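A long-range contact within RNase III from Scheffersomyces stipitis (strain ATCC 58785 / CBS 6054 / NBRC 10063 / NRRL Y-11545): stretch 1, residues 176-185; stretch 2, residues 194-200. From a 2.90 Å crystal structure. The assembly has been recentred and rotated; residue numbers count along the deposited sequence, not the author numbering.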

ATOM      1  N   SER C 176      41.439 -14.344 -16.356  1.00110.00           N
ATOM      2  CA  SER C 176      41.620 -15.785 -16.494  1.00110.97           C
ATOM      3  C   SER C 176      40.291 -16.440 -16.840  1.00108.40           C
ATOM      4  O   SER C 176      40.081 -16.893 -17.970  1.00105.65           O
ATOM      5  CB  SER C 176      42.163 -16.395 -15.194  1.00112.28           C
ATOM      6  OG  SER C 176      43.223 -15.628 -14.632  1.00110.49           O
ATOM      7  N   SER C 177      39.367 -16.425 -15.881  1.00105.07           N
ATOM      8  CA  SER C 177      38.031 -16.983 -16.045  1.00103.07           C
ATOM      9  C   SER C 177      37.019 -15.898 -15.699  1.00 98.55           C
ATOM     10  O   SER C 177      36.900 -15.503 -14.532  1.00 99.08           O
ATOM     11  CB  SER C 177      37.854 -18.215 -15.159  1.00100.06           C
ATOM     12  OG  SER C 177      38.237 -17.925 -13.827  1.00109.41           O
ATOM     13  N   HIS C 178      36.309 -15.407 -16.708  1.00 87.42           N
ATOM     14  CA  HIS C 178      35.222 -14.461 -16.523  1.00 90.56           C
ATOM     15  C   HIS C 178      33.943 -15.029 -17.123  1.00 92.07           C
ATOM     16  O   HIS C 178      33.994 -15.882 -18.016  1.00 97.48           O
ATOM     17  CB  HIS C 178      35.543 -13.095 -17.149  1.00 90.22           C
ATOM     18  CG  HIS C 178      35.931 -13.151 -18.593  1.00 92.43           C
ATOM     19  ND1 HIS C 178      35.103 -13.655 -19.571  1.00 96.70           N
ATOM     20  CD2 HIS C 178      37.055 -12.739 -19.227  1.00 95.82           C
ATOM     21  CE1 HIS C 178      35.703 -13.566 -20.744  1.00 95.90           C
ATOM     22  NE2 HIS C 178      36.889 -13.016 -20.563  1.00 98.79           N
ATOM     23  N   PRO C 179      32.776 -14.590 -16.656  1.00 89.24           N
ATOM     24  CA  PRO C 179      31.537 -15.267 -17.052  1.00 86.40           C
ATOM     25  C   PRO C 179      31.071 -14.869 -18.446  1.00 84.07           C
ATOM     26  O   PRO C 179      31.127 -13.698 -18.834  1.00 83.87           O
ATOM     27  CB  PRO C 179      30.538 -14.825 -15.973  1.00 84.08           C
ATOM     28  CG  PRO C 179      31.047 -13.521 -15.507  1.00 83.47           C
ATOM     29  CD  PRO C 179      32.535 -13.548 -15.638  1.00 86.85           C
ATOM     30  N   LEU C 180      30.614 -15.871 -19.201  1.00 82.08           N
ATOM     31  CA  LEU C 180      30.057 -15.697 -20.537  1.00 76.57           C
ATOM     32  C   LEU C 180      28.552 -15.909 -20.489  1.00 79.20           C
ATOM     33  O   LEU C 180      28.042 -16.631 -19.629  1.00 87.66           O
ATOM     34  CB  LEU C 180      30.683 -16.673 -21.541  1.00 80.69           C
ATOM     35  CG  LEU C 180      32.205 -16.612 -21.765  1.00 84.62           C
ATOM     36  CD1 LEU C 180      32.700 -15.178 -21.745  1.00 89.03           C
ATOM     37  CD2 LEU C 180      32.993 -17.448 -20.757  1.00 84.41           C
ATOM     38  N   TYR C 181      27.839 -15.278 -21.418  1.00 83.80           N
ATOM     39  CA  TYR C 181      26.373 -15.262 -21.427  1.00 80.53           C
ATOM     40  C   TYR C 181      25.869 -15.849 -22.741  1.00 79.19           C
ATOM     41  O   TYR C 181      25.692 -15.121 -23.719  1.00 79.65           O
ATOM     42  CB  TYR C 181      25.858 -13.841 -21.216  1.00 79.16           C
ATOM     43  CG  TYR C 181      26.230 -13.292 -19.863  1.00 82.59           C
ATOM     44  CD1 TYR C 181      27.541 -12.897 -19.585  1.00 81.25           C
ATOM     45  CD2 TYR C 181      25.283 -13.196 -18.844  1.00 79.46           C
ATOM     46  CE1 TYR C 181      27.898 -12.414 -18.337  1.00 79.75           C
ATOM     47  CE2 TYR C 181      25.629 -12.699 -17.590  1.00 80.79           C
ATOM     48  CZ  TYR C 181      26.938 -12.312 -17.348  1.00 79.12           C
ATOM     49  OH  TYR C 181      27.296 -11.828 -16.121  1.00 72.36           O
ATOM     50  N   VAL C 182      25.596 -17.150 -22.750  1.00 82.17           N
ATOM     51  CA  VAL C 182      25.342 -17.907 -23.973  1.00 85.04           C
ATOM     52  C   VAL C 182      23.841 -18.101 -24.150  1.00 88.69           C
ATOM     53  O   VAL C 182      23.192 -18.759 -23.329  1.00 89.26           O
ATOM     54  CB  VAL C 182      26.055 -19.267 -23.941  1.00 83.81           C
ATOM     55  CG1 VAL C 182      26.212 -19.799 -25.346  1.00 90.95           C
ATOM     56  CG2 VAL C 182      27.398 -19.157 -23.226  1.00 80.44           C
ATOM     57  N   VAL C 183      23.297 -17.562 -25.244  1.00 92.24           N
ATOM     58  CA  VAL C 183      21.883 -17.739 -25.556  1.00 94.20           C
ATOM     59  C   VAL C 183      21.599 -19.215 -25.810  1.00101.69           C
ATOM     60  O   VAL C 183      22.377 -19.909 -26.482  1.00101.84           O
ATOM     61  CB  VAL C 183      21.488 -16.877 -26.770  1.00 95.38           C
ATOM     62  CG1 VAL C 183      19.968 -16.786 -26.896  1.00 99.34           C
ATOM     63  CG2 VAL C 183      22.099 -15.483 -26.664  1.00 87.35           C
ATOM     64  N   VAL C 184      20.481 -19.703 -25.270  1.00104.19           N
ATOM     65  CA  VAL C 184      20.112 -21.109 -25.358  1.00107.82           C
ATOM     66  C   VAL C 184      18.879 -21.320 -26.230  1.00109.89           C
ATOM     67  O   VAL C 184      18.874 -22.206 -27.088  1.00116.89           O
ATOM     68  CB  VAL C 184      19.912 -21.704 -23.948  1.00105.84           C
ATOM     69  CG1 VAL C 184      19.682 -23.219 -24.017  1.00109.75           C
ATOM     70  CG2 VAL C 184      21.126 -21.406 -23.107  1.00 95.83           C
ATOM     71  N   GLU C 185      17.834 -20.520 -26.039  1.00105.70           N
ATOM     72  CA  GLU C 185      16.752 -20.397 -27.006  1.00109.74           C
ATOM     73  C   GLU C 185      16.725 -18.956 -27.497  1.00112.61           C
ATOM     74  O   GLU C 185      16.999 -18.020 -26.736  1.00110.36           O
ATOM     75  CB  GLU C 185      15.389 -20.813 -26.415  1.00108.12           C
ATOM     76  CG  GLU C 185      14.174 -20.512 -27.286  1.00107.88           C
ATOM     77  CD  GLU C 185      13.818 -21.650 -28.234  1.00107.88           C
ATOM     78  OE1 GLU C 185      12.848 -21.501 -29.003  1.00104.30           O
ATOM     79  OE2 GLU C 185      14.512 -22.692 -28.218  1.00112.68           O
ATOM     80  N   VAL C 194      16.234 -16.534 -24.226  1.00 95.52           N
ATOM     81  CA  VAL C 194      16.693 -17.011 -22.932  1.00 96.28           C
ATOM     82  C   VAL C 194      18.201 -17.227 -23.012  1.00102.48           C
ATOM     83  O   VAL C 194      18.699 -17.841 -23.964  1.00102.21           O
ATOM     84  CB  VAL C 194      15.964 -18.300 -22.513  1.00 92.24           C
ATOM     85  CG1 VAL C 194      14.480 -18.038 -22.329  1.00 93.22           C
ATOM     86  CG2 VAL C 194      16.181 -19.366 -23.530  1.00100.13           C
ATOM     87  N   VAL C 195      18.928 -16.719 -22.015  1.00 94.79           N
ATOM     88  CA  VAL C 195      20.383 -16.677 -22.027  1.00 85.58           C
ATOM     89  C   VAL C 195      20.905 -17.293 -20.736  1.00 85.70           C
ATOM     90  O   VAL C 195      20.280 -17.178 -19.678  1.00 87.80           O
ATOM     91  CB  VAL C 195      20.891 -15.228 -22.189  1.00 87.64           C
ATOM     92  CG1 VAL C 195      22.410 -15.189 -22.309  1.00 86.98           C
ATOM     93  CG2 VAL C 195      20.217 -14.559 -23.382  1.00 85.24           C
ATOM     94  N   GLU C 196      22.061 -17.952 -20.826  1.00 82.89           N
ATOM     95  CA  GLU C 196      22.662 -18.648 -19.696  1.00 82.31           C
ATOM     96  C   GLU C 196      23.988 -18.003 -19.333  1.00 79.21           C
ATOM     97  O   GLU C 196      24.857 -17.826 -20.191  1.00 80.84           O
ATOM     98  CB  GLU C 196      22.868 -20.137 -19.997  1.00 85.92           C
ATOM     99  CG  GLU C 196      21.707 -21.046 -19.577  1.00 85.89           C
ATOM    100  CD  GLU C 196      22.060 -22.519 -19.676  1.00 88.28           C
ATOM    101  OE1 GLU C 196      22.878 -22.987 -18.855  1.00 89.77           O
ATOM    102  OE2 GLU C 196      21.533 -23.202 -20.587  1.00 86.86           O
ATOM    103  N   CYS C 197      24.144 -17.675 -18.059  1.00 76.17           N
ATOM    104  CA  CYS C 197      25.357 -17.055 -17.532  1.00 75.29           C
ATOM    105  C   CYS C 197      26.241 -18.155 -16.956  1.00 77.35           C
ATOM    106  O   CYS C 197      26.009 -18.632 -15.840  1.00 73.98           O
ATOM    107  CB  CYS C 197      24.996 -16.008 -16.483  1.00 78.60           C
ATOM    108  SG  CYS C 197      26.319 -15.594 -15.315  1.00 90.15           S
ATOM    109  N   ARG C 198      27.254 -18.565 -17.717  1.00 72.94           N
ATOM    110  CA  ARG C 198      28.089 -19.690 -17.326  1.00 75.29           C
ATOM    111  C   ARG C 198      29.491 -19.216 -17.002  1.00 79.80           C
ATOM    112  O   ARG C 198      30.044 -18.364 -17.699  1.00 89.81           O
ATOM    113  CB  ARG C 198      28.149 -20.756 -18.423  1.00 79.39           C
ATOM    114  CG  ARG C 198      26.840 -21.504 -18.649  1.00 86.21           C
ATOM    115  CD  ARG C 198      26.995 -22.604 -19.695  1.00 92.86           C
ATOM    116  NE  ARG C 198      25.799 -22.730 -20.526  1.00 94.52           N
ATOM    117  CZ  ARG C 198      25.824 -22.919 -21.839  1.00 89.40           C
ATOM    118  NH1 ARG C 198      26.988 -23.001 -22.471  1.00 95.62           N
ATOM    119  NH2 ARG C 198      24.693 -23.018 -22.518  1.00 79.94           N
ATOM    120  N   MET C 199      30.062 -19.767 -15.938  1.00 80.28           N
ATOM    121  CA  MET C 199      31.446 -19.506 -15.568  1.00 86.07           C
ATOM    122  C   MET C 199      32.222 -20.803 -15.812  1.00 94.20           C
ATOM    123  O   MET C 199      32.483 -21.590 -14.903  1.00 93.99           O
ATOM    124  CB  MET C 199      31.507 -19.000 -14.074  1.00 87.91           C
ATOM    125  CG  MET C 199      32.853 -19.073 -13.344  1.00 92.21           C
ATOM    126  SD  MET C 199      34.009 -17.755 -13.762  1.00 98.19           S
ATOM    127  CE  MET C 199      32.887 -16.377 -13.759  1.00 93.88           C
ATOM    128  N   GLY C 200      32.619 -21.006 -17.068  1.00100.27           N
ATOM    129  CA  GLY C 200      33.361 -22.196 -17.444  1.00108.03           C
ATOM    130  C   GLY C 200      32.513 -23.399 -17.820  1.00113.05           C
ATOM    131  O   GLY C 200      32.389 -23.731 -19.005  1.00117.61           O
TER

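The antiparallel pairing of the two stretches is broken by a beta bulge: Val183 pairs with Val195, but the next residue to be paired, Val194, faces Glu185, leaving Val184 as the extra residue. The carbonyl of Val194 accepts from both Val184 and Glu185, taking a nearly linear hydrogen bond from Val184 N (2.9 Å to Val194 O) and a weak one from Glu185 N (3.5 Å to the same Val194 O). Val194 N returns a bond to Glu185 O at 3.0 Å, and the chain turns a corner at Val184.

Before the bulge the ladder is regular. Leu180 and Arg198 exchange two hydrogen bonds, Leu180 N to Arg198 O at 3.0 Å and Arg198 N to Leu180 O at 2.8 Å; Val182 and Glu196 do the same, with Val182 N to Glu196 O at 2.7 Å and Glu196 N to Val182 O at 2.9 Å.

Tyr181, Val183, Val195 and Cys197 share one face of the sheet. Cys197 and Val195 are buried there, as suits their small, apolar side chains. The Tyr181 ring lies beside Cys197, its CE2 3.5 Å from Cys197 CB, while Val195 CG2 meets Val183 CG2 at 3.9 Å.

The face bearing Val182, Glu196 and Arg198 is more polar. Arg198 NE and Glu196 OE1 form a salt bridge within their own strand, long at 3.4 Å and weak as a hydrogen bond. The extended arginine reaches back over the first stretch, so that Val182 CG2 packs over one face of its guanidinium, 3.9 Å from Arg198 NH1.

At the far end, the CA-to-CB bond of Met199 points sideways, but the flexible end of its side chain comes nearer the first stretch and sets CE 3.4 Å from Pro179 CD. Pro179 lacks an amide hydrogen, but its nitrogen is not called on to donate to the ladder. Together the stretches bury 760 Å², summed over both sides.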